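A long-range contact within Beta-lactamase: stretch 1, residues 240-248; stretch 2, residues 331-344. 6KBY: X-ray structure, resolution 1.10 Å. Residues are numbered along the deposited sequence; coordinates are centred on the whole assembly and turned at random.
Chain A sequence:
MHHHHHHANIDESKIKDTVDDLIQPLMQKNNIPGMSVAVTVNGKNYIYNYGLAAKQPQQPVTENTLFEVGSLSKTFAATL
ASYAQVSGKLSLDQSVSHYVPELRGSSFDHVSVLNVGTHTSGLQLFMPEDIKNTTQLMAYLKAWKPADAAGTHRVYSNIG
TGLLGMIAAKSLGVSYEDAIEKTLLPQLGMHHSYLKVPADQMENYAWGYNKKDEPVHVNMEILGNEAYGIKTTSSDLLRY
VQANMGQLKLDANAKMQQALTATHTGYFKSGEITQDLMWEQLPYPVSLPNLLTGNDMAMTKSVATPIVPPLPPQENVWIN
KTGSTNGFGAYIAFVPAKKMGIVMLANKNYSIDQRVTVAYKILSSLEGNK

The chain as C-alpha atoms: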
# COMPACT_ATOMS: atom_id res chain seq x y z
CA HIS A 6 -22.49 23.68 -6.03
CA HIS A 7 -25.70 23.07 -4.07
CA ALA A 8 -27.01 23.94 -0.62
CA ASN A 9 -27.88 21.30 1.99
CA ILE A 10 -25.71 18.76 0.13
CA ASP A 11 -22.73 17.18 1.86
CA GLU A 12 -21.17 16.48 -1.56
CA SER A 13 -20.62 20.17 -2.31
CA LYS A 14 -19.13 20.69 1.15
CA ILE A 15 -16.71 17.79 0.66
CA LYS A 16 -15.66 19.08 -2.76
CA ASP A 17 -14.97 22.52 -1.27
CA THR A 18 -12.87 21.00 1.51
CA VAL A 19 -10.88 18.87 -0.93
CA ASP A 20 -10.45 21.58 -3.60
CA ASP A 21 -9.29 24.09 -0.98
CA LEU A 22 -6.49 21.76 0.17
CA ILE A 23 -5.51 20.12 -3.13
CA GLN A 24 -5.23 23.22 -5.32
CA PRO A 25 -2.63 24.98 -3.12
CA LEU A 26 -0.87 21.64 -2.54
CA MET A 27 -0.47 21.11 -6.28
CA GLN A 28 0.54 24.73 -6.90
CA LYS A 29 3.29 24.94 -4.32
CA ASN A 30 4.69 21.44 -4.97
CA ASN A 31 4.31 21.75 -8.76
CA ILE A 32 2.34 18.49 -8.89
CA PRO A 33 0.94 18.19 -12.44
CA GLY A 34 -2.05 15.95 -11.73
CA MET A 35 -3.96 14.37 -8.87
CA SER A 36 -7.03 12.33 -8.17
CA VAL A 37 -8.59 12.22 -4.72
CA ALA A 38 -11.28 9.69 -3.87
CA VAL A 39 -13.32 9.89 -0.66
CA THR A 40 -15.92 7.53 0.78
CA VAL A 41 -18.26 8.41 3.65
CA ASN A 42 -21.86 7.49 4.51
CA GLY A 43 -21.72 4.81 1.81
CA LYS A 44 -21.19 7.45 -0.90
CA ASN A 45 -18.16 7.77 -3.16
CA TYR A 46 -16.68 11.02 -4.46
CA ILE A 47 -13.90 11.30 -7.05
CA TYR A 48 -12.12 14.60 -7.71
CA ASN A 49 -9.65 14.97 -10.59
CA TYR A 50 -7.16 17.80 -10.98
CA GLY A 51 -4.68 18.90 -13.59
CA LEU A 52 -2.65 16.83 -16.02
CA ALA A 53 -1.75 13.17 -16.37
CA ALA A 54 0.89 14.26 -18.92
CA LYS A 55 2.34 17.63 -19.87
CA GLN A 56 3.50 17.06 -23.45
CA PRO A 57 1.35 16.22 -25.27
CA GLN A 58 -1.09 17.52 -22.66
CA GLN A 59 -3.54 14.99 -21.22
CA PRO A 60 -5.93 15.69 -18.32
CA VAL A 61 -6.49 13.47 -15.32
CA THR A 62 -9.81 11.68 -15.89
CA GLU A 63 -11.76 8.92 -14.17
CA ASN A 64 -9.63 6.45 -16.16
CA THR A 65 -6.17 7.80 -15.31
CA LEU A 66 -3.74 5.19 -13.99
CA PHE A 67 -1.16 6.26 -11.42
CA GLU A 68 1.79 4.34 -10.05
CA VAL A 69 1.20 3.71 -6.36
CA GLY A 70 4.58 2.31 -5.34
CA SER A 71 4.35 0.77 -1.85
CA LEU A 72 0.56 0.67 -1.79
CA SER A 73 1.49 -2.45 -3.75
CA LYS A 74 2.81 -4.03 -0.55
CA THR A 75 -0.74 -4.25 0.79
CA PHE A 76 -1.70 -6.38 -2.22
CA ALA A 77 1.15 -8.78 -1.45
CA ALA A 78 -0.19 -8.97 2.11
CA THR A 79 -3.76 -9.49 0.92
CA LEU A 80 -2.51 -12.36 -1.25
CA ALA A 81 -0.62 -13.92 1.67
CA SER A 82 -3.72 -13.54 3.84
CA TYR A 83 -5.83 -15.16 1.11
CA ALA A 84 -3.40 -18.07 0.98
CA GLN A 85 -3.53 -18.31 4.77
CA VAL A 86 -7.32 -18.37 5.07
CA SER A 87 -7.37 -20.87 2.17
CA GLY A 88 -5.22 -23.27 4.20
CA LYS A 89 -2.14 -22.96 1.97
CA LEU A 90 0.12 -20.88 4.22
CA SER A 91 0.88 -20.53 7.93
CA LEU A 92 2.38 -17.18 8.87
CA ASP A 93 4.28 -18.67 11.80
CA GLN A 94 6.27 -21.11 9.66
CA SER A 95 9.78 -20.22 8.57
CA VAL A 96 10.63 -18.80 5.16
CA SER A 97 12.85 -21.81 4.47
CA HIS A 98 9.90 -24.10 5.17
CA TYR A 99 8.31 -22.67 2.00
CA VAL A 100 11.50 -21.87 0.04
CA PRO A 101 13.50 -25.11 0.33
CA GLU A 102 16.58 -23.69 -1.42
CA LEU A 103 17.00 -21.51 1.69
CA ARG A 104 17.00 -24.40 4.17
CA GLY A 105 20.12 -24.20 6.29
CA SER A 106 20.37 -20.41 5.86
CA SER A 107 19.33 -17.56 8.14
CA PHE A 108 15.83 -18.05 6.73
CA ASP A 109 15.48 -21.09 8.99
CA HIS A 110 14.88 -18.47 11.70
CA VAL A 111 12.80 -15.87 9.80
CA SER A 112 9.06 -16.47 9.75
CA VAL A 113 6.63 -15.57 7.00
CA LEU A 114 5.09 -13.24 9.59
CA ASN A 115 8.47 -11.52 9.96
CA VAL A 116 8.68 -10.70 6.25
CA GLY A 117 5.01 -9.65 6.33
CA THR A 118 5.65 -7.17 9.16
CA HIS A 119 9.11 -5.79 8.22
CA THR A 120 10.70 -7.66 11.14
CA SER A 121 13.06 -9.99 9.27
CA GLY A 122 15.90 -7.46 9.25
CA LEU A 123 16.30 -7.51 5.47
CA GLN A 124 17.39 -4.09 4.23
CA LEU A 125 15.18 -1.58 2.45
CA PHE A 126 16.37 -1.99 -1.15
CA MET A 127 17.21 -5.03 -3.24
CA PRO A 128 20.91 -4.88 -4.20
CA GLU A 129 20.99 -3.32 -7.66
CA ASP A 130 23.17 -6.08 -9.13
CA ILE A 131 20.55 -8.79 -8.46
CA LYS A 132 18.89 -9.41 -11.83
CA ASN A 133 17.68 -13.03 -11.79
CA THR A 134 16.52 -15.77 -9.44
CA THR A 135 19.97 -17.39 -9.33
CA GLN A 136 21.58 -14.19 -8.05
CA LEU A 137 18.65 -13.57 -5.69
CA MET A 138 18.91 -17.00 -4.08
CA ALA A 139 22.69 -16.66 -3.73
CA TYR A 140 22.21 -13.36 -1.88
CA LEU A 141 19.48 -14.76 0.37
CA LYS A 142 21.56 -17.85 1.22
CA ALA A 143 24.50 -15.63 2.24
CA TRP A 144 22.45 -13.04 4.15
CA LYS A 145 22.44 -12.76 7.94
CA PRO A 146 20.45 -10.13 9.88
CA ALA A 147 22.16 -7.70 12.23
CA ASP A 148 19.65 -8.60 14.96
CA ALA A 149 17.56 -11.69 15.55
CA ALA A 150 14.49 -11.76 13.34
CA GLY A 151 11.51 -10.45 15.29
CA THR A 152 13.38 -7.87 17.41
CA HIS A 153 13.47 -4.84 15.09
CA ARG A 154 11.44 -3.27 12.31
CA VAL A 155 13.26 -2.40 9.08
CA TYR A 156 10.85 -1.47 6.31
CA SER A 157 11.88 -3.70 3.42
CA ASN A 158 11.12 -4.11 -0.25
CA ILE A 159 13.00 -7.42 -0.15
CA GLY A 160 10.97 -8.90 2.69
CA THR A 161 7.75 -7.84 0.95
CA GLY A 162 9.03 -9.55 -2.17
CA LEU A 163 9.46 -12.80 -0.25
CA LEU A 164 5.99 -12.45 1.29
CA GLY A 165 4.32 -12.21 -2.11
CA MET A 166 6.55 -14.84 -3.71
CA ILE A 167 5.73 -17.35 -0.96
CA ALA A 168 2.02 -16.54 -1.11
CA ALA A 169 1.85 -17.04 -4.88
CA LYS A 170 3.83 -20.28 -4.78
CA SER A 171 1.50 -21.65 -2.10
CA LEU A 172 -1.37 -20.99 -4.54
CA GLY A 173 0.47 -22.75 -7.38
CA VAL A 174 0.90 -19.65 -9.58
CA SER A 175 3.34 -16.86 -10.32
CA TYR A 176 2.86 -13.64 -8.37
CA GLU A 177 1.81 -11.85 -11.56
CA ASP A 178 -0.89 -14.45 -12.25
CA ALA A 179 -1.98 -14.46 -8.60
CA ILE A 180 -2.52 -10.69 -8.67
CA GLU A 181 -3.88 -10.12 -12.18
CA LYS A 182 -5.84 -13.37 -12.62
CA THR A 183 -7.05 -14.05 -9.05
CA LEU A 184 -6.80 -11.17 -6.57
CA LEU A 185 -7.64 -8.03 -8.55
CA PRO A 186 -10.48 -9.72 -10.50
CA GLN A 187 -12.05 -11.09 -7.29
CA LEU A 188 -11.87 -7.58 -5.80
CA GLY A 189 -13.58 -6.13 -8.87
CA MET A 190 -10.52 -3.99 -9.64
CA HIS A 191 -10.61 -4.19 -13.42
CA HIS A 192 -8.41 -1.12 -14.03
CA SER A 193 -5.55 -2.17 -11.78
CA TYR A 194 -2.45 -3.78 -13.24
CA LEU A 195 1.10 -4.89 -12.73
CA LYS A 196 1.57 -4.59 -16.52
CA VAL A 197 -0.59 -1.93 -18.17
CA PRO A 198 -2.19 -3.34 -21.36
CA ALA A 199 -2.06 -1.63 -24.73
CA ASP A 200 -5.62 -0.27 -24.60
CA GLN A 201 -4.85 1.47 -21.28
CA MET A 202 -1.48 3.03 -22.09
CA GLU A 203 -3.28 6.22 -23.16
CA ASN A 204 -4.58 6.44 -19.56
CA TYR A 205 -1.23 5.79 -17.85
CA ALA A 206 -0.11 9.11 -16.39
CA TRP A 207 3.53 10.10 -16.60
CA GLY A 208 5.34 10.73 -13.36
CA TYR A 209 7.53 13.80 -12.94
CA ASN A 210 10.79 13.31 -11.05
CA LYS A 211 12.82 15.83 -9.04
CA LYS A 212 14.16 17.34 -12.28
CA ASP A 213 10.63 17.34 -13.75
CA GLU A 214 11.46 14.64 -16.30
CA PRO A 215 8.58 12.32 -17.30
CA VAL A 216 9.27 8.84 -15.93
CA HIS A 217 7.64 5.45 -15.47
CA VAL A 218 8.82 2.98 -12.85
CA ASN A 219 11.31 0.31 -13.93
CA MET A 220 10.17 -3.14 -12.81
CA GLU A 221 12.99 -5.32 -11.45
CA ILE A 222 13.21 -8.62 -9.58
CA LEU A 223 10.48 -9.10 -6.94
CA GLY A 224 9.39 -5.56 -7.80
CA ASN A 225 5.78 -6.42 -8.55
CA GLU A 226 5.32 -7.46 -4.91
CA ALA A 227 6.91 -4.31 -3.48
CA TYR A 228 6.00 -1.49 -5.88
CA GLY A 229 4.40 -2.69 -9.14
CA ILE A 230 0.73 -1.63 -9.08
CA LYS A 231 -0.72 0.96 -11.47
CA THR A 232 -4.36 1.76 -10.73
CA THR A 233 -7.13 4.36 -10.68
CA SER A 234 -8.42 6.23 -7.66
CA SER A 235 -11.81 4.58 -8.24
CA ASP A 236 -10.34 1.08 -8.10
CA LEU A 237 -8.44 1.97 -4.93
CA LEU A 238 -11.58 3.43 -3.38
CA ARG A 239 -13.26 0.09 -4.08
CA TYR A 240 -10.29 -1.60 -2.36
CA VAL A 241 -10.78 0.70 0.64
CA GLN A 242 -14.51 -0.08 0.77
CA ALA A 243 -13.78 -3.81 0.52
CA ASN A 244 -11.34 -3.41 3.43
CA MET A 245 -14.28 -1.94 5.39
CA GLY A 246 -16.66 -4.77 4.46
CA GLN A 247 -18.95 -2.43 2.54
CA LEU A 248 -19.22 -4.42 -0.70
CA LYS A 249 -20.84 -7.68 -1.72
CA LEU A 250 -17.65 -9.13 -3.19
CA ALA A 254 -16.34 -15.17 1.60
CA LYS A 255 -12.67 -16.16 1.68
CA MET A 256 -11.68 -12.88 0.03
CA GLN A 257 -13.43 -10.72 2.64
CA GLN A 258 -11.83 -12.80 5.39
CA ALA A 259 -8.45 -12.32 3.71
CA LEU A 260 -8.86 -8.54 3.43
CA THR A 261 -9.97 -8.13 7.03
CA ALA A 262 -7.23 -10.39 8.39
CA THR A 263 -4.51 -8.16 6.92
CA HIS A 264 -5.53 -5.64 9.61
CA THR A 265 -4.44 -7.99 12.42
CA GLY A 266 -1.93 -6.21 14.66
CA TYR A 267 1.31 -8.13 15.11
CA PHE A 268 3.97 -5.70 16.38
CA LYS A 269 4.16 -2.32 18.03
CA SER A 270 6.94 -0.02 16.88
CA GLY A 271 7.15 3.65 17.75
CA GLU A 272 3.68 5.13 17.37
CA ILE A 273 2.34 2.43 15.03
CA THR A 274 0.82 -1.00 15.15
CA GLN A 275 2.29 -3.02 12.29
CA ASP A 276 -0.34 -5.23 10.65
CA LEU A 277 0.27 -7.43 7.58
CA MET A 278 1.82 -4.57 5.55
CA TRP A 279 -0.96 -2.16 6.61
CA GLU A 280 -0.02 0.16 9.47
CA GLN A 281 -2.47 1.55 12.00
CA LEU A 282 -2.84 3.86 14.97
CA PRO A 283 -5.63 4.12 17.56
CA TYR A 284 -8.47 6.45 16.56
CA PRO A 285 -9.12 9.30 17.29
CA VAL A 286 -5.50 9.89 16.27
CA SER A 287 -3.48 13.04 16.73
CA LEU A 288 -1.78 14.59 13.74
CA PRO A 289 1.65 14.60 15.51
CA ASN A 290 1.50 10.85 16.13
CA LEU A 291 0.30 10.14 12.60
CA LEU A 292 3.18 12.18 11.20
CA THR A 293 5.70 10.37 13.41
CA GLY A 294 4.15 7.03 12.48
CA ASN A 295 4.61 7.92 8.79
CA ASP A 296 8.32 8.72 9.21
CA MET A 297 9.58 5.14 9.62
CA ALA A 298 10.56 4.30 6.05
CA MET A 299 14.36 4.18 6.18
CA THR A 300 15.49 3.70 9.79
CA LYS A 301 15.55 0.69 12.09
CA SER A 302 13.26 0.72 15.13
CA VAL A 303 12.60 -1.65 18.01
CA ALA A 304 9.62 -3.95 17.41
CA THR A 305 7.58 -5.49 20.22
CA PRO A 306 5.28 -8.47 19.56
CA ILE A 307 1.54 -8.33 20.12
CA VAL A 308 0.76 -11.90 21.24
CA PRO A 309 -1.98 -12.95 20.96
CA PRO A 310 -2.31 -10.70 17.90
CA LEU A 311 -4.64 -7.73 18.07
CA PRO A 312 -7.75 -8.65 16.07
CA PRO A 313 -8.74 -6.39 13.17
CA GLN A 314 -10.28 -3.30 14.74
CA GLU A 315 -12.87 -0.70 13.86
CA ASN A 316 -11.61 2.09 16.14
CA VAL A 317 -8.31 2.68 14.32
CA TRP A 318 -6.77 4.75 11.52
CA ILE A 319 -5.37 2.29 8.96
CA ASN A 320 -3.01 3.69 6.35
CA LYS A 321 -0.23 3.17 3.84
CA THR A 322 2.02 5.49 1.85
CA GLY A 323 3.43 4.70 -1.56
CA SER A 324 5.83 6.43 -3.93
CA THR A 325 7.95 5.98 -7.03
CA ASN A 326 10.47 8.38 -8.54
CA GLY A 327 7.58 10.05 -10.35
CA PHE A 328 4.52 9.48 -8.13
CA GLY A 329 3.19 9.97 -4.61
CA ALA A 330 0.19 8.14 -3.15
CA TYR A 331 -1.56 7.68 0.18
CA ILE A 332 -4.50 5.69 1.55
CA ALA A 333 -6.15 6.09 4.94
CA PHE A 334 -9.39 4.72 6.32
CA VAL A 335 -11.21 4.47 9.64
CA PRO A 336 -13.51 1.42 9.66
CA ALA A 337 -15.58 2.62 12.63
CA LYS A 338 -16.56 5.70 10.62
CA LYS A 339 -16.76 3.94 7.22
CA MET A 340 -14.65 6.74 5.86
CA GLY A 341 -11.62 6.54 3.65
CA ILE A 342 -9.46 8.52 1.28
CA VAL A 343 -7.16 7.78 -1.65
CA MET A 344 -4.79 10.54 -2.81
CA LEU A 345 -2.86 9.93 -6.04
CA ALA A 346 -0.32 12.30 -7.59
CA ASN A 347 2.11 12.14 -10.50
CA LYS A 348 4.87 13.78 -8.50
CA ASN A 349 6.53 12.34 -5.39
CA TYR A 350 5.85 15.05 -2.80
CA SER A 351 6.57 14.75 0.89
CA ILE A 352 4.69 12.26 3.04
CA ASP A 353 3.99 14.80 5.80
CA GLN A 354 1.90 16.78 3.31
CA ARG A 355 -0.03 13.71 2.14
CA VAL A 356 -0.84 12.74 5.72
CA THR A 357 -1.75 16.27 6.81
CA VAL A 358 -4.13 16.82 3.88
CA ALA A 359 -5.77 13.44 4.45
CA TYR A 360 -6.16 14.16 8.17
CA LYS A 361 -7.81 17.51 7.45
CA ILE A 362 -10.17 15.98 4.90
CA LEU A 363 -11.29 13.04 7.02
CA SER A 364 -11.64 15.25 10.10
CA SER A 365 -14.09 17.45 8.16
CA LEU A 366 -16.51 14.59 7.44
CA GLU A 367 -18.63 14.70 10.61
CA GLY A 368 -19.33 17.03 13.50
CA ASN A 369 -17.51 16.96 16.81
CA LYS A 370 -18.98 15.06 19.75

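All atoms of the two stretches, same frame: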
# COMPACT_ATOMS: atom_id res chain seq x y z
N TYR A 240 -11.15 -0.83 -3.25
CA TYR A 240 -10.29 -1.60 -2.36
C TYR A 240 -10.47 -1.14 -0.92
O TYR A 240 -10.53 -1.97 0.01
CB TYR A 240 -8.85 -1.39 -2.80
CG TYR A 240 -7.73 -2.15 -2.13
CD1 TYR A 240 -7.72 -3.54 -2.06
CD2 TYR A 240 -6.63 -1.46 -1.65
CE1 TYR A 240 -6.65 -4.22 -1.51
CE2 TYR A 240 -5.55 -2.12 -1.11
CZ TYR A 240 -5.57 -3.50 -1.04
OH TYR A 240 -4.49 -4.19 -0.52
N VAL A 241 -10.56 0.17 -0.70
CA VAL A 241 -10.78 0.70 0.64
C VAL A 241 -12.15 0.25 1.17
O VAL A 241 -12.27 -0.21 2.31
CB VAL A 241 -10.62 2.23 0.64
CG1 VAL A 241 -11.15 2.84 1.93
CG2 VAL A 241 -9.16 2.60 0.41
N GLN A 242 -13.19 0.37 0.34
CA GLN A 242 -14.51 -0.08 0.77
C GLN A 242 -14.52 -1.57 1.08
O GLN A 242 -15.16 -2.01 2.05
CB GLN A 242 -15.55 0.24 -0.30
CG GLN A 242 -15.85 1.71 -0.45
CD GLN A 242 -17.25 1.93 -0.97
OE1 GLN A 242 -17.51 1.76 -2.17
NE2 GLN A 242 -18.17 2.28 -0.08
N ALA A 243 -13.85 -2.37 0.26
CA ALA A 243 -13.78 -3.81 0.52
C ALA A 243 -13.08 -4.08 1.85
O ALA A 243 -13.48 -4.98 2.61
CB ALA A 243 -13.03 -4.50 -0.62
N ASN A 244 -12.03 -3.32 2.15
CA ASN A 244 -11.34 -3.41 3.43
C ASN A 244 -12.21 -2.98 4.60
O ASN A 244 -11.88 -3.31 5.74
CB ASN A 244 -10.03 -2.61 3.39
CG ASN A 244 -8.87 -3.43 2.89
OD1 ASN A 244 -8.31 -4.25 3.63
ND2 ASN A 244 -8.49 -3.24 1.62
N MET A 245 -13.32 -2.28 4.35
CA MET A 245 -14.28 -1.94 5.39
C MET A 245 -15.55 -2.78 5.30
O MET A 245 -16.55 -2.46 5.96
CB MET A 245 -14.59 -0.45 5.36
CG MET A 245 -13.36 0.40 5.65
SD MET A 245 -13.70 2.14 5.96
CE MET A 245 -14.15 2.72 4.34
N GLY A 246 -15.53 -3.85 4.52
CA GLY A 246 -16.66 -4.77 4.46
C GLY A 246 -17.91 -4.18 3.85
O GLY A 246 -19.01 -4.67 4.12
N GLN A 247 -17.78 -3.14 3.03
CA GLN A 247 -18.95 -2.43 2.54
C GLN A 247 -19.53 -3.01 1.27
O GLN A 247 -20.63 -2.61 0.87
CB GLN A 247 -18.60 -0.96 2.29
CG GLN A 247 -18.30 -0.18 3.55
CD GLN A 247 -18.01 1.27 3.23
OE1 GLN A 247 -16.95 1.60 2.70
NE2 GLN A 247 -18.96 2.15 3.51
N LEU A 248 -18.84 -3.93 0.62
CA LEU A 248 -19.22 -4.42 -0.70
C LEU A 248 -19.58 -5.89 -0.64
O LEU A 248 -19.01 -6.66 0.14
CB LEU A 248 -18.06 -4.26 -1.67
CG LEU A 248 -17.46 -2.86 -1.77
CD1 LEU A 248 -16.30 -2.87 -2.74
CD2 LEU A 248 -18.52 -1.87 -2.21
N TYR A 331 -1.24 7.93 -1.22
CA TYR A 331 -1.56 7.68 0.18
C TYR A 331 -2.98 7.15 0.28
O TYR A 331 -3.86 7.62 -0.44
CB TYR A 331 -1.42 8.96 1.00
CG TYR A 331 -1.68 8.81 2.49
CD1 TYR A 331 -0.87 7.99 3.28
CD2 TYR A 331 -2.69 9.52 3.13
CE1 TYR A 331 -1.08 7.86 4.64
CE2 TYR A 331 -2.91 9.39 4.49
CZ TYR A 331 -2.10 8.57 5.24
OH TYR A 331 -2.34 8.47 6.60
N ILE A 332 -3.18 6.18 1.18
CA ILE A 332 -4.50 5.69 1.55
C ILE A 332 -4.64 5.76 3.05
O ILE A 332 -3.72 5.35 3.78
CB ILE A 332 -4.71 4.22 1.12
CG1 ILE A 332 -4.89 4.14 -0.39
CG2 ILE A 332 -5.89 3.58 1.88
CD1 ILE A 332 -5.11 2.75 -0.92
N ALA A 333 -5.80 6.21 3.53
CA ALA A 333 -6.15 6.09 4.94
C ALA A 333 -7.63 5.79 5.06
O ALA A 333 -8.44 6.28 4.28
CB ALA A 333 -5.82 7.37 5.71
N PHE A 334 -7.99 4.98 6.06
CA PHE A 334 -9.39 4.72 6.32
C PHE A 334 -9.61 4.39 7.79
O PHE A 334 -8.71 3.89 8.47
CB PHE A 334 -9.98 3.65 5.38
CG PHE A 334 -9.31 2.29 5.45
CD1 PHE A 334 -8.14 2.03 4.75
CD2 PHE A 334 -9.88 1.26 6.18
CE1 PHE A 334 -7.55 0.77 4.80
CE2 PHE A 334 -9.30 0.01 6.23
CZ PHE A 334 -8.13 -0.23 5.55
N VAL A 335 -10.81 4.70 8.26
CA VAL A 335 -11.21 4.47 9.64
C VAL A 335 -12.46 3.60 9.61
O VAL A 335 -13.56 4.10 9.36
CB VAL A 335 -11.48 5.79 10.38
CG1 VAL A 335 -11.92 5.52 11.80
CG2 VAL A 335 -10.25 6.70 10.35
N PRO A 336 -12.33 2.29 9.84
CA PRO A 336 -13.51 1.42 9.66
C PRO A 336 -14.70 1.79 10.52
O PRO A 336 -15.84 1.71 10.06
CB PRO A 336 -12.95 0.02 9.96
CG PRO A 336 -11.47 0.13 9.63
CD PRO A 336 -11.09 1.53 10.07
N ALA A 337 -14.47 2.26 11.75
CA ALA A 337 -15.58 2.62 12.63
C ALA A 337 -16.43 3.73 12.05
O ALA A 337 -17.63 3.83 12.36
CB ALA A 337 -15.04 3.08 13.98
N LYS A 338 -15.85 4.59 11.22
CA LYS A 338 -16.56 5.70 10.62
C LYS A 338 -16.91 5.44 9.16
O LYS A 338 -17.52 6.31 8.53
CB LYS A 338 -15.73 6.98 10.76
CG LYS A 338 -15.39 7.35 12.20
CD LYS A 338 -16.63 7.43 13.08
CE LYS A 338 -16.27 7.84 14.50
NZ LYS A 338 -17.44 7.76 15.42
N LYS A 339 -16.57 4.27 8.63
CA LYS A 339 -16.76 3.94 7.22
C LYS A 339 -16.33 5.09 6.33
O LYS A 339 -17.00 5.49 5.38
CB LYS A 339 -18.19 3.47 6.92
CG LYS A 339 -18.67 2.32 7.80
CD LYS A 339 -17.97 1.00 7.52
CE LYS A 339 -18.55 -0.08 8.43
NZ LYS A 339 -18.07 -1.45 8.10
N MET A 340 -15.17 5.65 6.65
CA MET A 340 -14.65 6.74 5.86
C MET A 340 -13.25 6.41 5.41
O MET A 340 -12.48 5.74 6.11
CB MET A 340 -14.71 8.07 6.59
CG MET A 340 -13.82 8.16 7.77
SD MET A 340 -14.01 9.76 8.56
CE MET A 340 -15.77 9.98 8.63
N GLY A 341 -12.92 6.85 4.21
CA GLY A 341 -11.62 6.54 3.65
C GLY A 341 -11.27 7.53 2.57
O GLY A 341 -12.13 8.21 2.00
N ILE A 342 -9.97 7.60 2.29
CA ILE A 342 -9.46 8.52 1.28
C ILE A 342 -8.31 7.86 0.53
O ILE A 342 -7.49 7.14 1.11
CB ILE A 342 -9.04 9.87 1.90
CG1 ILE A 342 -8.62 10.86 0.81
CG2 ILE A 342 -7.94 9.70 2.94
CD1 ILE A 342 -8.43 12.26 1.34
N VAL A 343 -8.27 8.12 -0.77
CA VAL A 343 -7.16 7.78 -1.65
C VAL A 343 -6.68 9.09 -2.27
O VAL A 343 -7.48 9.84 -2.84
CB VAL A 343 -7.63 6.83 -2.77
CG1 VAL A 343 -6.47 6.45 -3.68
CG2 VAL A 343 -8.32 5.60 -2.19
N MET A 344 -5.38 9.36 -2.18
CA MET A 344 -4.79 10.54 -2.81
C MET A 344 -3.68 10.08 -3.74
O MET A 344 -2.68 9.52 -3.27
CB MET A 344 -4.21 11.48 -1.76
CG MET A 344 -5.24 12.09 -0.83
SD MET A 344 -4.53 12.79 0.67
CE MET A 344 -3.36 13.97 0.00
O HOH W 1 -18.60 5.05 3.17

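Y240 to A243 are helical, and the chain then passes into a loop; helix and loop lie against a β-hairpin whose strands, 331-335 and 340-344, are joined by a short 3-10 segment. Helix and first strand run roughly the same way, at 31°, with axes 9.5 Å apart at closest approach, and the contact buries 493 Å² in all.

Along each strand alternate side chains face the helix. I332 and F334 on one strand and V343 on the other point toward it, while A333, M340 and I342 point away. At G341, beside F334 on the neighbouring strand, a CB would point toward the helix too, and the lack of a side chain there makes the hollow that V241 fills. CG1 of V241 sits 4.1 Å from CA of G341; a β-carbon at G341 would lie only 2.6 Å from that same CG1, a clash. The branched valine suits this place because its two methyls spread over the sheet: CG1 also meets CB of F334 at 3.7 Å, while CG2 lies 3.7 Å from CG2 of I332 and 4.1 Å from CG2 of V343.

One turn further on, M245 is the most deeply covered residue of the contact. Its long, flexible chain (m, t, m) runs past the F334 ring, with CG 3.6 Å from CD2 of F334, and into the end of the hairpin. There SD lies 3.8 Å from CA of P336 and 3.8 Å from O of M340, and CE reaches to 4.3 Å from N of G341. An unbranched side chain can thread this groove, and its sulfur lies 5.1 Å from the centroid of the F334 ring in an oblique approach. F334 in turn is a broad bump, with chi1 in the p rotamer, that reaches across the helix: its CZ lies 3.7 Å from CB of N244. ND2 of N244 donates to O of Y240 at 2.9 Å, and OD1 is satisfied elsewhere in the structure.

At the more open margin the chemistry becomes polar. K339 folds its chain across the turn, and its NZ donates a hydrogen bond to O of M245 at 2.8 Å, the one direct hydrogen bond between the stretches. The lysine's methylene chain contributes as well, with CD 4.3 Å from CB of M245. Beside it, NE2 of Q247 packs 3.7 Å from CB of K339 and donates to a water at 2.9 Å; that water donates in turn to O of K339 at 2.8 Å, so that the water links the two residues.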